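Local coordinates for putative regulatory protein SCO4313 (Streptomyces coelicolor, PDB 2OI8) that probably binds regulatory DNA and controls transcription as a dimeric TetR-family regulator, at residues S178-E190 / S202-L214. Sequence-based numbering, arbitrary orientation.
Sequences SFWSRLHGVLSLE and SALLFEAELKDLL
Phe206 packs against Leu183 and Val186 in an antiparallel helix hairpin made by the last two helices of the TetR-like C-terminal domain: helix 202-213 folds back beside helix 170-191, and the axes of segments 178-190 and 202-213 approach to 9.8 Å, their N-to-C directions 172° apart. Phe206 and Leu213 carry most of the apolar contact. The ring of Phe206 is carried across to helix 170-191 by a chi1 of -178°, which sets CG opposite the backbone N. Leu183 CD2 sits over one face, 4.1 Å from the ring centroid and 20° off the normal, a CH-pi contact. Val186 CG2 meets the same ring at its edge, 3.6 Å from Phe206 CD2, and Leu187 CD2 adds an oblique contact. Leu213 reaches Ser178 and Phe179 with its two methyls, CD1 against Ser178 CB and CD2 3.8 Å from Phe179 CD2.

At the other end Glu190, whose OE2 is salt-bridged to Arg97, accepts a hydrogen bond at OE1 from Ser202 OG; its modelled length, 2.4 Å, is doubtful. The Arg182-Glu209 side meets the second subunit: Arg182 NE pairs with Glu209 OE1 of that subunit, and the reverse, while Ser178 OG bonds to its Glu209 OE2. The hairpin therefore forms part of a dimer interface, as in other TetR regulators. Within the chain, Arg182 and Glu209 cross at about a right angle without pairing directly; one water joins Arg182 NH1 to Glu209 O, and another links Arg182 O to Glu209 OE1.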
# COMPACT_ATOMS: atom_id res chain seq x y z
N SER A 178 -7.98 -1.40 -13.87
CA SER A 178 -7.90 -2.77 -13.33
C SER A 178 -6.50 -3.38 -13.31
O SER A 178 -6.14 -4.10 -12.37
CB SER A 178 -8.82 -3.71 -14.11
OG SER A 178 -10.14 -3.65 -13.61
N PHE A 179 -5.74 -3.13 -14.36
CA PHE A 179 -4.35 -3.53 -14.42
C PHE A 179 -3.59 -2.82 -13.28
O PHE A 179 -2.88 -3.45 -12.50
CB PHE A 179 -3.83 -3.15 -15.82
CG PHE A 179 -2.35 -3.29 -16.03
CD1 PHE A 179 -1.48 -2.30 -15.60
CD2 PHE A 179 -1.84 -4.38 -16.73
CE1 PHE A 179 -0.12 -2.42 -15.82
CE2 PHE A 179 -0.48 -4.50 -16.96
CZ PHE A 179 0.38 -3.51 -16.51
N TRP A 180 -3.76 -1.51 -13.20
CA TRP A 180 -3.12 -0.70 -12.19
C TRP A 180 -3.41 -1.24 -10.78
O TRP A 180 -2.50 -1.50 -9.99
CB TRP A 180 -3.63 0.73 -12.33
CG TRP A 180 -2.80 1.79 -11.71
CD1 TRP A 180 -3.20 2.72 -10.81
CD2 TRP A 180 -1.42 2.04 -11.96
NE1 TRP A 180 -2.16 3.54 -10.47
CE2 TRP A 180 -1.05 3.14 -11.17
CE3 TRP A 180 -0.46 1.44 -12.78
CZ2 TRP A 180 0.25 3.68 -11.17
CZ3 TRP A 180 0.86 1.97 -12.78
CH2 TRP A 180 1.19 3.08 -11.98
N SER A 181 -4.69 -1.44 -10.47
CA SER A 181 -5.05 -1.73 -9.09
C SER A 181 -4.75 -3.17 -8.77
O SER A 181 -4.22 -3.44 -7.72
CB SER A 181 -6.51 -1.40 -8.85
OG SER A 181 -7.28 -2.28 -9.64
N ARG A 182 -5.09 -4.08 -9.67
CA ARG A 182 -4.79 -5.50 -9.45
C ARG A 182 -3.30 -5.83 -9.18
O ARG A 182 -2.98 -6.58 -8.25
CB ARG A 182 -5.34 -6.36 -10.60
CG ARG A 182 -6.84 -6.46 -10.57
CD ARG A 182 -7.41 -7.41 -11.60
NE ARG A 182 -8.85 -7.18 -11.76
CZ ARG A 182 -9.63 -7.78 -12.67
NH1 ARG A 182 -9.12 -8.66 -13.52
NH2 ARG A 182 -10.92 -7.49 -12.74
N LEU A 183 -2.41 -5.25 -9.98
CA LEU A 183 -0.96 -5.50 -9.85
C LEU A 183 -0.27 -4.79 -8.67
O LEU A 183 0.73 -5.28 -8.10
CB LEU A 183 -0.25 -5.16 -11.17
CG LEU A 183 -0.77 -6.00 -12.35
CD1 LEU A 183 -0.04 -5.62 -13.59
CD2 LEU A 183 -0.67 -7.50 -12.10
N HIS A 184 -0.80 -3.61 -8.32
CA HIS A 184 -0.38 -2.91 -7.11
C HIS A 184 -0.84 -3.63 -5.86
O HIS A 184 -0.12 -3.63 -4.86
CB HIS A 184 -0.85 -1.46 -7.13
CG HIS A 184 -0.01 -0.59 -8.01
ND1 HIS A 184 1.26 -0.20 -7.66
CD2 HIS A 184 -0.25 -0.06 -9.23
CE1 HIS A 184 1.77 0.54 -8.64
NE2 HIS A 184 0.87 0.64 -9.60
N GLY A 185 -2.01 -4.27 -5.95
CA GLY A 185 -2.57 -5.08 -4.87
C GLY A 185 -1.56 -6.13 -4.50
O GLY A 185 -1.21 -6.27 -3.34
N VAL A 186 -1.03 -6.86 -5.49
CA VAL A 186 -0.03 -7.86 -5.15
C VAL A 186 1.37 -7.28 -4.86
O VAL A 186 2.01 -7.71 -3.92
CB VAL A 186 -0.03 -9.09 -6.10
CG1 VAL A 186 -1.03 -8.93 -7.20
CG2 VAL A 186 1.37 -9.43 -6.61
N LEU A 187 1.79 -6.27 -5.59
CA LEU A 187 3.09 -5.67 -5.32
C LEU A 187 3.19 -5.09 -3.92
O LEU A 187 4.18 -5.33 -3.21
CB LEU A 187 3.45 -4.61 -6.37
CG LEU A 187 3.77 -5.19 -7.75
CD1 LEU A 187 4.01 -4.06 -8.74
CD2 LEU A 187 4.97 -6.15 -7.67
N SER A 188 2.19 -4.34 -3.50
CA SER A 188 2.33 -3.72 -2.20
C SER A 188 2.03 -4.69 -1.08
O SER A 188 2.58 -4.58 0.01
CB SER A 188 1.50 -2.46 -2.11
OG SER A 188 0.22 -2.74 -2.58
N LEU A 189 1.19 -5.69 -1.33
CA LEU A 189 1.01 -6.75 -0.33
C LEU A 189 2.27 -7.51 -0.13
O LEU A 189 2.60 -7.82 0.99
CB LEU A 189 -0.13 -7.71 -0.66
CG LEU A 189 -1.55 -7.17 -0.43
CD1 LEU A 189 -2.53 -8.25 -0.84
CD2 LEU A 189 -1.77 -6.79 1.04
N GLU A 190 3.00 -7.82 -1.21
CA GLU A 190 4.29 -8.50 -1.01
C GLU A 190 5.35 -7.62 -0.38
O GLU A 190 5.95 -8.01 0.62
CB GLU A 190 4.80 -9.27 -2.24
CG GLU A 190 4.96 -8.54 -3.54
CD GLU A 190 4.96 -9.51 -4.75
OE1 GLU A 190 5.51 -10.64 -4.63
OE2 GLU A 190 4.42 -9.14 -5.82
N SER A 202 4.39 -15.76 -4.35
CA SER A 202 3.65 -14.56 -4.74
C SER A 202 3.94 -14.10 -6.17
O SER A 202 3.07 -13.52 -6.81
CB SER A 202 3.91 -13.42 -3.76
OG SER A 202 5.23 -12.91 -3.92
N ALA A 203 5.15 -14.36 -6.67
CA ALA A 203 5.47 -14.10 -8.07
C ALA A 203 4.52 -14.86 -9.02
O ALA A 203 4.19 -14.37 -10.11
CB ALA A 203 6.92 -14.45 -8.37
N LEU A 204 4.09 -16.04 -8.60
CA LEU A 204 3.17 -16.86 -9.40
C LEU A 204 1.77 -16.30 -9.29
O LEU A 204 1.06 -16.21 -10.29
CB LEU A 204 3.21 -18.34 -9.00
CG LEU A 204 4.22 -19.31 -9.64
CD1 LEU A 204 5.53 -18.65 -10.07
CD2 LEU A 204 4.50 -20.50 -8.71
N LEU A 205 1.39 -15.92 -8.06
CA LEU A 205 0.18 -15.11 -7.85
C LEU A 205 0.12 -13.91 -8.81
O LEU A 205 -0.90 -13.69 -9.47
CB LEU A 205 0.02 -14.66 -6.39
CG LEU A 205 -1.09 -13.61 -6.19
CD1 LEU A 205 -2.48 -14.10 -6.61
CD2 LEU A 205 -1.11 -13.07 -4.76
N PHE A 206 1.21 -13.16 -8.89
CA PHE A 206 1.32 -12.02 -9.77
C PHE A 206 1.09 -12.44 -11.22
O PHE A 206 0.31 -11.79 -11.93
CB PHE A 206 2.69 -11.35 -9.61
CG PHE A 206 2.89 -10.11 -10.45
CD1 PHE A 206 3.21 -10.22 -11.81
CD2 PHE A 206 2.77 -8.85 -9.89
CE1 PHE A 206 3.41 -9.06 -12.59
CE2 PHE A 206 2.95 -7.68 -10.67
CZ PHE A 206 3.27 -7.79 -12.02
N GLU A 207 1.77 -13.52 -11.64
CA GLU A 207 1.54 -14.11 -12.97
C GLU A 207 0.08 -14.49 -13.22
O GLU A 207 -0.43 -14.27 -14.32
CB GLU A 207 2.39 -15.37 -13.22
CG GLU A 207 3.83 -15.14 -13.59
CD GLU A 207 4.00 -14.05 -14.62
OE1 GLU A 207 3.71 -14.27 -15.82
OE2 GLU A 207 4.44 -12.96 -14.21
N ALA A 208 -0.54 -15.10 -12.21
CA ALA A 208 -1.94 -15.50 -12.32
C ALA A 208 -2.82 -14.27 -12.54
O ALA A 208 -3.61 -14.23 -13.48
CB ALA A 208 -2.38 -16.28 -11.11
N GLU A 209 -2.65 -13.25 -11.69
CA GLU A 209 -3.46 -12.04 -11.78
C GLU A 209 -3.30 -11.33 -13.11
O GLU A 209 -4.27 -10.82 -13.66
CB GLU A 209 -3.16 -11.09 -10.62
CG GLU A 209 -3.81 -11.51 -9.32
CD GLU A 209 -5.32 -11.43 -9.39
OE1 GLU A 209 -5.86 -10.32 -9.29
OE2 GLU A 209 -5.98 -12.48 -9.57
N LEU A 210 -2.08 -11.32 -13.63
CA LEU A 210 -1.78 -10.76 -14.93
C LEU A 210 -2.53 -11.55 -16.00
O LEU A 210 -3.27 -10.98 -16.79
CB LEU A 210 -0.27 -10.79 -15.19
CG LEU A 210 0.26 -10.57 -16.61
CD1 LEU A 210 -0.11 -9.19 -17.19
CD2 LEU A 210 1.76 -10.75 -16.61
N LYS A 211 -2.33 -12.86 -16.01
CA LYS A 211 -2.94 -13.72 -17.01
C LYS A 211 -4.45 -13.48 -17.03
O LYS A 211 -5.01 -13.11 -18.06
CB LYS A 211 -2.59 -15.19 -16.72
CG LYS A 211 -2.02 -15.94 -17.91
CD LYS A 211 -1.74 -17.43 -17.59
CE LYS A 211 -0.30 -17.67 -17.10
NZ LYS A 211 -0.11 -17.41 -15.63
N ASP A 212 -5.09 -13.65 -15.87
CA ASP A 212 -6.53 -13.42 -15.63
C ASP A 212 -7.05 -12.09 -16.18
O ASP A 212 -8.24 -11.92 -16.46
CB ASP A 212 -6.74 -13.44 -14.11
CG ASP A 212 -8.14 -13.85 -13.71
OD1 ASP A 212 -9.12 -13.17 -14.09
OD2 ASP A 212 -8.25 -14.84 -12.96
N LEU A 213 -6.13 -11.15 -16.32
CA LEU A 213 -6.46 -9.77 -16.65
C LEU A 213 -6.31 -9.54 -18.15
O LEU A 213 -7.05 -8.76 -18.75
CB LEU A 213 -5.51 -8.87 -15.86
CG LEU A 213 -5.32 -7.38 -16.07
CD1 LEU A 213 -6.55 -6.59 -15.65
CD2 LEU A 213 -4.11 -7.00 -15.24
N LEU A 214 -5.34 -10.24 -18.74
CA LEU A 214 -5.03 -10.15 -20.15
C LEU A 214 -6.16 -10.80 -20.97
O LEU A 214 -6.33 -12.03 -20.93
CB LEU A 214 -3.68 -10.82 -20.40
CG LEU A 214 -2.59 -10.08 -21.17
CD1 LEU A 214 -1.22 -10.64 -20.80
CD2 LEU A 214 -2.82 -10.14 -22.69
O HOH W 1 -4.70 -8.44 -7.64
O HOH W 2 -6.48 -10.16 -12.83